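Local coordinates for protein esterase (uncultured bacterium pCosCE1, PDB 7ATL) that hydrolyses carboxylic esters as a family VIII carboxylesterase with a beta-lactamase fold and shows promiscuous acyltransferase activity, at residues F61-S64 and S65-K68; R112-S116 and H117-L121; L173-D176 and V177-A180; G287-P291 and A292-L296. All blocks are in the same frame, centred on the assembly; numbering follows the deposited sequence.

Contact 1: residues F61-S64 and S65-K68; sequences FRLS and SVSK
Ser67 folds its side chain back onto the carbonyl of Ser64, and Val66 lies against Leu63 beside it; together they close the turn that leads from a strand into a helix. On Ser67, CB already lies 3.1 Å from Ser64 O, and at the tip OG donates to the same Ser64 O at 2.6 Å, within the carbonyl plane. That reach depends on chi1 of -52°, which sets OG beside the residue's own backbone N. The backbone N of Ser67 is a second donor to Ser64 O, at 2.9 Å and tilted from the carbonyl plane, and two donors from one residue grip this buried oxygen. OG in turn accepts from Met267 N, just ahead of strand 268-269. One residue earlier, Val66 N donates to Leu63 O at 3.0 Å from well above the carbonyl plane. The two side chains cross obliquely, with Val66 CB 4.0 Å from Leu63 CB. Ser65 and Lys68 match the SxxK pattern of serine beta-lactamases, so Ser65 is probably the nucleophile; its OG bonds to Tyr171 OH and a pentaethylene glycol, while Lys68 NZ meets Tyr123 OH. The turn runs out of strand 61-62, which pairs with strand 268-269, and into helix 67-80, with Val66 packed on His345 and Trp347 of strand 345-350.

Contact 2: residues R112-S116 and H117-L121; sequences RHLLS and HTAGL
Thr118 N reaches back to His113 O at 3.0 Å, a nearly straight bond with an N-H...O angle of 166°, and this closes the C-terminal end of helix 111-116. Beside it, His117 N makes a weak bond to Leu114 O at 3.4 Å. The chain can turn back in this way because His117 takes a positive phi of 63°. His113 O also accepts a weak bond from Ser116 N, so His113 O and Leu114 O both find donors in the closing turn.

The side chains look to other partners. Thr118 places OG1 between its backbone N and carbonyl carbon, chi1 63°, and so brings it against the base of His113, 3.3 Å from His113 CB, the two side chains crossing at about a right angle. His113 ND1 pairs with Lys110 N and Ser116 OG with Gly316 O. His117 ND1 bonds to Ser172 OG, while Leu114 O lies over one face of the imidazole. An apolar patch completes the turn: Leu114 CD2 meets Ala119 CB at 3.9 Å and, on crossing Leu121, meets its CD1 at 4.0 Å.

The helix end is a Schellman motif. Its sequence, LLSHTAGL, fits the LLxHTxG signature found in beta-lactamase-like esterases, and it leads directly to Tyr123, probably the active-site tyrosine that accompanies the SxxK pair.

Contact 3: residues L173-D176 and V177-A180; sequences LAID and VLGA
Leu173 occupies the N-cap of helix 174-186, and its carbonyl O takes the N-H of Val177 at 3.2 Å, with the donor lying in the carbonyl plane. Val177 turns its CG2 branch back to the same oxygen, 3.6 Å from Leu173 O; this first carbonyl thus meets both the N-H and a methyl of Val177, and takes a weak bond from Asp176 N as well. Ala174 follows, its O accepting from Leu178 N at 2.9 Å; its own N is met by Ser172 OG, which supplies a polar partner at the start of the helix.

Ile175 O receives Gly179 N at 3.0 Å. Its side chain makes the one apolar contact of this turn: CD1 touches Leu178 CD2 at 4.0 Å, the two chains lying side by side and pointing the same way. Leu178 extends with CG opposite its backbone N, chi1 -177°, while Ile175 keeps CG1 beside its own N, and Ile175 CD1 and one methyl of the Leu178 fork meet on the same flank of the helix.

Asp176 ends the run with a weaker, longer bond, its O accepting from Ala180 N at 3.4 Å. These four bonds are the i to i+4 pattern of an alpha helix in its first turns. The buried carboxylate is satisfied outside the turn, OD2 by Ser262 OG and OD1, weakly, by Gly264 N.

Three helices pack against this turn. Ile175 and Leu178 pack on helix 67-80, Ala174 and Val177 on Leu114 and Leu178 on Leu115 of helix 111-116, and Leu173 and Val177 on helix 149-157.

Contact 4: residues G287-P291 and A292-L296; sequences GILQP and ATAAL
With chi1 at -171° and chi2 at 75°, Leu289 swings its CD1 over to Thr293, whose own chi1 of -43° holds CG2 opposite the backbone N and facing the leucine. The two methyls meet at 3.5 Å, Leu289 CD1 to Thr293 CG2. This is the N-terminal cap of helix 291-297: Gln290 is the N-cap residue and Pro291 the first residue of the helix, where a proline fits well because its nitrogen need not donate. The other branch of Leu289, CD2, lies 4.4 Å from Ala294 CB, a loose version of the hydrophobic staple that joins the residue before an N-cap to the helix's fourth residue.

Along the backbone, the helix bonds begin with Ala294 N to Gln290 O at 3.1 Å, nearly along the C=O axis, and continue with Ala295 N to Pro291 O at 2.9 Å. Leu289 rests on Leu73 of helix 67-80, and Thr293 on Met76 of the same helix. A carboxylate from that helix fastens the cap: the single oxygen OE2 of Glu80 is hydrogen-bonded to both Gln290 N and Thr293 OG1.

Contacts 1, 2 and 3 meet around the probable active site marked by Ser65. From contact 1, Lys68 CE lies 3.9 Å from His117 CE1 of contact 2, and Lys68 CG is 3.9 Å from Ile175 CG1 of contact 3. Contacts 2 and 3, with centres about 10 Å apart, pack more extensively: Leu115 CD2 meets Leu178 CD2 at 3.5 Å. Contact 4 stands apart, its nearest atoms about 6 Å from those of contact 2 and about 12 Å from those of contacts 1 and 3. Helix 67-80 relates it to the rest, since the helix starts in contact 1 and carries Leu73, Met76 and Glu80, which contact 4 touches.

Contact 1: residues F61-S64 and S65-K68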
loop_
_atom_site.group_PDB
_atom_site.type_symbol
_atom_site.label_atom_id
_atom_site.label_comp_id
_atom_site.label_asym_id
_atom_site.label_seq_id
_atom_site.Cartn_x
_atom_site.Cartn_y
_atom_site.Cartn_z
ATOM N N PHE A 61 11.853 2.169 4.723
ATOM C CA PHE A 61 11.152 3.124 3.835
ATOM C C PHE A 61 9.861 3.618 4.480
ATOM O O PHE A 61 9.268 2.932 5.331
ATOM C CB PHE A 61 10.833 2.492 2.483
ATOM C CG PHE A 61 12.026 2.139 1.641
ATOM C CD1 PHE A 61 12.750 0.991 1.898
ATOM C CD2 PHE A 61 12.379 2.921 0.562
ATOM C CE1 PHE A 61 13.827 0.643 1.102
ATOM C CE2 PHE A 61 13.474 2.588 -0.221
ATOM C CZ PHE A 61 14.195 1.450 0.052
ATOM N N ARG A 62 9.463 4.813 4.076
ATOM C CA ARG A 62 8.062 5.268 4.181
ATOM C C ARG A 62 7.275 4.406 3.202
ATOM O O ARG A 62 7.682 4.361 2.022
ATOM C CB ARG A 62 7.959 6.762 3.853
ATOM C CG ARG A 62 8.718 7.650 4.828
ATOM C CD ARG A 62 8.820 9.087 4.383
ATOM N NE ARG A 62 9.650 9.854 5.301
ATOM C CZ ARG A 62 10.983 9.892 5.289
ATOM N NH1 ARG A 62 11.689 9.223 4.389
ATOM N NH2 ARG A 62 11.608 10.635 6.172
ATOM N N LEU A 63 6.217 3.736 3.668
ATOM C CA LEU A 63 5.526 2.690 2.860
ATOM C C LEU A 63 4.334 3.237 2.062
ATOM O O LEU A 63 4.016 2.593 1.085
ATOM C CB LEU A 63 5.102 1.550 3.783
ATOM C CG LEU A 63 6.262 0.717 4.331
ATOM C CD1 LEU A 63 5.748 -0.349 5.285
ATOM C CD2 LEU A 63 7.046 0.083 3.200
ATOM N N SER A 64 3.765 4.398 2.414
ATOM C CA SER A 64 2.452 4.934 1.924
ATOM C C SER A 64 1.456 3.768 1.770
ATOM O O SER A 64 1.259 3.056 2.771
ATOM C CB SER A 64 2.590 5.805 0.674
ATOM O OG SER A 64 3.365 5.177 -0.345
ATOM N N SER A 65 0.897 3.507 0.585
ATOM C CA SER A 65 -0.187 2.498 0.427
ATOM C C SER A 65 0.312 1.060 0.599
ATOM O O SER A 65 -0.527 0.166 0.672
ATOM C CB SER A 65 -0.897 2.648 -0.857
ATOM O OG SER A 65 -1.676 3.833 -0.849
ATOM N N VAL A 66 1.609 0.823 0.742
ATOM C CA VAL A 66 2.072 -0.538 1.122
ATOM C C VAL A 66 1.611 -0.823 2.553
ATOM O O VAL A 66 1.632 -1.996 2.936
ATOM C CB VAL A 66 3.582 -0.744 0.909
ATOM C CG1 VAL A 66 4.033 -2.129 1.354
ATOM C CG2 VAL A 66 3.935 -0.507 -0.545
ATOM N N SER A 67 1.107 0.181 3.262
ATOM C CA SER A 67 0.419 0.041 4.579
ATOM C C SER A 67 -0.864 -0.810 4.451
ATOM O O SER A 67 -1.229 -1.514 5.415
ATOM C CB SER A 67 0.098 1.415 5.192
ATOM O OG SER A 67 1.234 2.284 5.255
ATOM N N LYS A 68 -1.558 -0.735 3.321
ATOM C CA LYS A 68 -2.909 -1.340 3.136
ATOM C C LYS A 68 -2.895 -2.867 3.275
ATOM O O LYS A 68 -3.720 -3.430 4.003
ATOM C CB LYS A 68 -3.476 -0.869 1.794
ATOM C CG LYS A 68 -3.817 0.608 1.823
ATOM C CD LYS A 68 -4.392 1.133 0.559
ATOM C CE LYS A 68 -5.062 2.481 0.790
ATOM N NZ LYS A 68 -4.082 3.596 0.796
#

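Contact 2: residues R112-S116 and H117-L121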
loop_
_atom_site.group_PDB
_atom_site.type_symbol
_atom_site.label_atom_id
_atom_site.label_comp_id
_atom_site.label_asym_id
_atom_site.label_seq_id
_atom_site.Cartn_x
_atom_site.Cartn_y
_atom_site.Cartn_z
ATOM N N ARG A 112 -16.515 -5.683 3.951
ATOM C CA ARG A 112 -16.011 -6.140 2.624
ATOM C C ARG A 112 -15.903 -4.937 1.673
ATOM O O ARG A 112 -15.110 -4.994 0.690
ATOM C CB ARG A 112 -16.895 -7.231 2.005
ATOM C CG ARG A 112 -18.355 -6.833 1.821
ATOM C CD ARG A 112 -19.134 -7.873 1.048
ATOM N NE ARG A 112 -19.416 -9.045 1.868
ATOM C CZ ARG A 112 -18.798 -10.226 1.786
ATOM N NH1 ARG A 112 -17.813 -10.434 0.927
ATOM N NH2 ARG A 112 -19.161 -11.190 2.606
ATOM N N HIS A 113 -16.716 -3.910 1.904
ATOM C CA HIS A 113 -16.675 -2.679 1.093
ATOM C C HIS A 113 -15.391 -1.933 1.470
ATOM O O HIS A 113 -14.691 -1.439 0.549
ATOM C CB HIS A 113 -17.948 -1.827 1.258
ATOM C CG HIS A 113 -19.246 -2.498 0.950
ATOM N ND1 HIS A 113 -20.394 -2.271 1.717
ATOM C CD2 HIS A 113 -19.617 -3.351 -0.033
ATOM C CE1 HIS A 113 -21.406 -2.952 1.218
ATOM N NE2 HIS A 113 -20.962 -3.622 0.151
ATOM N N LEU A 114 -15.071 -1.823 2.759
ATOM C CA LEU A 114 -13.784 -1.182 3.154
ATOM C C LEU A 114 -12.602 -1.900 2.463
ATOM O O LEU A 114 -11.726 -1.216 1.923
ATOM C CB LEU A 114 -13.609 -1.175 4.677
ATOM C CG LEU A 114 -14.565 -0.296 5.476
ATOM C CD1 LEU A 114 -14.180 -0.287 6.946
ATOM C CD2 LEU A 114 -14.594 1.121 4.928
ATOM N N LEU A 115 -12.577 -3.233 2.468
ATOM C CA LEU A 115 -11.424 -4.042 1.997
ATOM C C LEU A 115 -11.185 -3.858 0.491
ATOM O O LEU A 115 -10.031 -4.045 0.060
ATOM C CB LEU A 115 -11.695 -5.511 2.323
ATOM C CG LEU A 115 -11.728 -5.844 3.808
ATOM C CD1 LEU A 115 -12.153 -7.283 4.030
ATOM C CD2 LEU A 115 -10.371 -5.599 4.442
ATOM N N SER A 116 -12.224 -3.542 -0.286
ATOM C CA SER A 116 -12.187 -3.513 -1.768
ATOM C C SER A 116 -12.444 -2.095 -2.268
ATOM O O SER A 116 -12.540 -1.910 -3.495
ATOM C CB SER A 116 -13.168 -4.512 -2.357
ATOM O OG SER A 116 -12.801 -5.846 -2.017
ATOM N N HIS A 117 -12.542 -1.119 -1.364
ATOM C CA HIS A 117 -12.664 0.322 -1.717
ATOM C C HIS A 117 -13.962 0.569 -2.498
ATOM O O HIS A 117 -13.914 1.323 -3.472
ATOM C CB HIS A 117 -11.427 0.790 -2.510
ATOM C CG HIS A 117 -10.169 0.817 -1.712
ATOM N ND1 HIS A 117 -9.884 1.839 -0.839
ATOM C CD2 HIS A 117 -9.134 -0.050 -1.639
ATOM C CE1 HIS A 117 -8.719 1.602 -0.261
ATOM N NE2 HIS A 117 -8.244 0.445 -0.728
ATOM N N THR A 118 -15.068 -0.031 -2.073
ATOM C CA THR A 118 -16.407 0.126 -2.689
ATOM C C THR A 118 -17.331 0.809 -1.680
ATOM O O THR A 118 -18.547 0.840 -1.932
ATOM C CB THR A 118 -16.980 -1.237 -3.122
ATOM O OG1 THR A 118 -17.166 -2.047 -1.956
ATOM C CG2 THR A 118 -16.097 -1.995 -4.089
ATOM N N ALA A 119 -16.794 1.307 -0.562
ATOM C CA ALA A 119 -17.562 1.930 0.551
ATOM C C ALA A 119 -18.190 3.275 0.151
ATOM O O ALA A 119 -19.010 3.797 0.935
ATOM C CB ALA A 119 -16.657 2.153 1.725
ATOM N N GLY A 120 -17.775 3.847 -0.985
ATOM C CA GLY A 120 -18.208 5.182 -1.436
ATOM C C GLY A 120 -17.354 6.294 -0.849
ATOM O O GLY A 120 -17.679 7.498 -1.063
ATOM N N LEU A 121 -16.270 5.924 -0.178
ATOM C CA LEU A 121 -15.294 6.890 0.367
ATOM C C LEU A 121 -14.344 7.349 -0.742
ATOM O O LEU A 121 -14.325 6.726 -1.855
ATOM C CB LEU A 121 -14.564 6.221 1.528
ATOM C CG LEU A 121 -15.482 5.845 2.686
ATOM C CD1 LEU A 121 -14.801 4.876 3.644
ATOM C CD2 LEU A 121 -15.939 7.099 3.411
#

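Contact 3: residues L173-D176 and V177-A180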
loop_
_atom_site.group_PDB
_atom_site.type_symbol
_atom_site.label_atom_id
_atom_site.label_comp_id
_atom_site.label_asym_id
_atom_site.label_seq_id
_atom_site.Cartn_x
_atom_site.Cartn_y
_atom_site.Cartn_z
ATOM N N LEU A 173 -9.841 6.343 1.554
ATOM C CA LEU A 173 -9.497 6.295 2.989
ATOM C C LEU A 173 -10.114 5.074 3.672
ATOM O O LEU A 173 -10.072 5.045 4.897
ATOM C CB LEU A 173 -10.048 7.578 3.606
ATOM C CG LEU A 173 -9.159 8.808 3.434
ATOM C CD1 LEU A 173 -9.932 10.077 3.790
ATOM C CD2 LEU A 173 -7.908 8.665 4.287
ATOM N N ALA A 174 -10.640 4.097 2.938
ATOM C CA ALA A 174 -11.368 2.968 3.562
ATOM C C ALA A 174 -10.465 2.234 4.549
ATOM O O ALA A 174 -10.997 1.728 5.552
ATOM C CB ALA A 174 -11.916 2.006 2.532
ATOM N N ILE A 175 -9.173 2.111 4.260
ATOM C CA ILE A 175 -8.276 1.263 5.105
ATOM C C ILE A 175 -7.930 2.046 6.384
ATOM O O ILE A 175 -7.679 1.398 7.408
ATOM C CB ILE A 175 -7.050 0.730 4.324
ATOM C CG1 ILE A 175 -7.469 -0.037 3.071
ATOM C CG2 ILE A 175 -6.178 -0.157 5.203
ATOM C CD1 ILE A 175 -8.450 -1.163 3.347
ATOM N N ASP A 176 -7.972 3.379 6.343
ATOM C CA ASP A 176 -7.820 4.224 7.554
ATOM C C ASP A 176 -9.028 3.953 8.451
ATOM O O ASP A 176 -8.837 3.797 9.691
ATOM C CB ASP A 176 -7.655 5.712 7.223
ATOM C CG ASP A 176 -6.367 6.060 6.483
ATOM O OD1 ASP A 176 -6.121 5.439 5.419
ATOM O OD2 ASP A 176 -5.617 6.955 6.974
ATOM N N VAL A 177 -10.219 3.858 7.854
ATOM C CA VAL A 177 -11.463 3.511 8.599
ATOM C C VAL A 177 -11.313 2.094 9.185
ATOM O O VAL A 177 -11.597 1.921 10.386
ATOM C CB VAL A 177 -12.727 3.675 7.731
ATOM C CG1 VAL A 177 -13.980 3.290 8.501
ATOM C CG2 VAL A 177 -12.857 5.099 7.210
ATOM N N LEU A 178 -10.820 1.136 8.391
ATOM C CA LEU A 178 -10.661 -0.275 8.812
ATOM C C LEU A 178 -9.786 -0.325 10.065
ATOM O O LEU A 178 -10.147 -1.035 11.027
ATOM C CB LEU A 178 -10.056 -1.081 7.661
ATOM C CG LEU A 178 -9.906 -2.585 7.919
ATOM C CD1 LEU A 178 -11.237 -3.257 8.236
ATOM C CD2 LEU A 178 -9.248 -3.236 6.723
ATOM N N GLY A 179 -8.699 0.441 10.071
ATOM C CA GLY A 179 -7.774 0.551 11.217
ATOM C C GLY A 179 -8.506 0.868 12.505
ATOM O O GLY A 179 -8.284 0.169 13.507
ATOM N N ALA A 180 -9.383 1.871 12.468
ATOM C CA ALA A 180 -10.194 2.270 13.635
ATOM C C ALA A 180 -11.162 1.135 13.991
ATOM O O ALA A 180 -11.313 0.825 15.176
ATOM C CB ALA A 180 -10.897 3.575 13.357
#

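Contact 4: residues G287-P291 and A292-L296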
loop_
_atom_site.group_PDB
_atom_site.type_symbol
_atom_site.label_atom_id
_atom_site.label_comp_id
_atom_site.label_asym_id
_atom_site.label_seq_id
_atom_site.Cartn_x
_atom_site.Cartn_y
_atom_site.Cartn_z
ATOM N N GLY A 287 -1.009 -21.627 11.219
ATOM C CA GLY A 287 -1.359 -20.855 12.428
ATOM C C GLY A 287 -1.295 -19.342 12.235
ATOM O O GLY A 287 -1.145 -18.645 13.255
ATOM N N ILE A 288 -1.422 -18.826 11.004
ATOM C CA ILE A 288 -1.406 -17.355 10.741
ATOM C C ILE A 288 -2.528 -16.986 9.758
ATOM O O ILE A 288 -3.352 -16.119 10.102
ATOM C CB ILE A 288 -0.003 -16.908 10.270
ATOM C CG1 ILE A 288 1.028 -17.126 11.384
ATOM C CG2 ILE A 288 -0.011 -15.463 9.785
ATOM C CD1 ILE A 288 2.464 -16.887 10.976
ATOM N N LEU A 289 -2.553 -17.614 8.584
ATOM C CA LEU A 289 -3.569 -17.370 7.545
ATOM C C LEU A 289 -3.821 -18.668 6.773
ATOM O O LEU A 289 -2.861 -19.210 6.217
ATOM C CB LEU A 289 -3.051 -16.248 6.638
ATOM C CG LEU A 289 -4.056 -15.703 5.622
ATOM C CD1 LEU A 289 -5.093 -14.816 6.296
ATOM C CD2 LEU A 289 -3.346 -14.933 4.527
ATOM N N GLN A 290 -5.067 -19.137 6.766
ATOM C CA GLN A 290 -5.516 -20.369 6.061
ATOM C C GLN A 290 -5.388 -20.158 4.553
ATOM O O GLN A 290 -5.678 -19.079 4.027
ATOM C CB GLN A 290 -6.961 -20.749 6.416
ATOM C CG GLN A 290 -7.263 -20.906 7.909
ATOM C CD GLN A 290 -6.523 -22.045 8.574
ATOM O OE1 GLN A 290 -7.094 -22.817 9.344
ATOM N NE2 GLN A 290 -5.229 -22.151 8.314
ATOM N N PRO A 291 -4.924 -21.188 3.810
ATOM C CA PRO A 291 -4.880 -21.124 2.344
ATOM C C PRO A 291 -6.180 -20.582 1.712
ATOM O O PRO A 291 -6.120 -19.830 0.747
ATOM C CB PRO A 291 -4.666 -22.603 1.955
ATOM C CG PRO A 291 -3.898 -23.190 3.122
ATOM C CD PRO A 291 -4.422 -22.468 4.347
ATOM N N ALA A 292 -7.331 -20.991 2.257
ATOM C CA ALA A 292 -8.684 -20.611 1.773
ATOM C C ALA A 292 -8.872 -19.090 1.865
ATOM O O ALA A 292 -9.426 -18.505 0.903
ATOM C CB ALA A 292 -9.751 -21.356 2.544
ATOM N N THR A 293 -8.449 -18.487 2.978
ATOM C CA THR A 293 -8.462 -17.012 3.198
ATOM C C THR A 293 -7.564 -16.333 2.145
ATOM O O THR A 293 -8.042 -15.378 1.475
ATOM C CB THR A 293 -8.022 -16.666 4.623
ATOM O OG1 THR A 293 -8.664 -17.577 5.507
ATOM C CG2 THR A 293 -8.367 -15.252 5.029
ATOM N N ALA A 294 -6.328 -16.814 1.973
ATOM C CA ALA A 294 -5.416 -16.323 0.924
ATOM C C ALA A 294 -6.160 -16.328 -0.401
ATOM O O ALA A 294 -6.123 -15.302 -1.098
ATOM C CB ALA A 294 -4.170 -17.166 0.831
ATOM N N ALA A 295 -6.801 -17.444 -0.753
ATOM C CA ALA A 295 -7.520 -17.596 -2.049
ATOM C C ALA A 295 -8.667 -16.590 -2.131
ATOM O O ALA A 295 -8.883 -16.058 -3.235
ATOM C CB ALA A 295 -8.042 -18.998 -2.232
ATOM N N LEU A 296 -9.387 -16.402 -1.023
ATOM C CA LEU A 296 -10.494 -15.418 -0.893
ATOM C C LEU A 296 -9.960 -14.009 -1.191
ATOM O O LEU A 296 -10.623 -13.269 -1.950
ATOM C CB LEU A 296 -11.078 -15.496 0.518
ATOM C CG LEU A 296 -12.153 -14.464 0.862
ATOM C CD1 LEU A 296 -13.339 -14.588 -0.082
ATOM C CD2 LEU A 296 -12.613 -14.604 2.317
#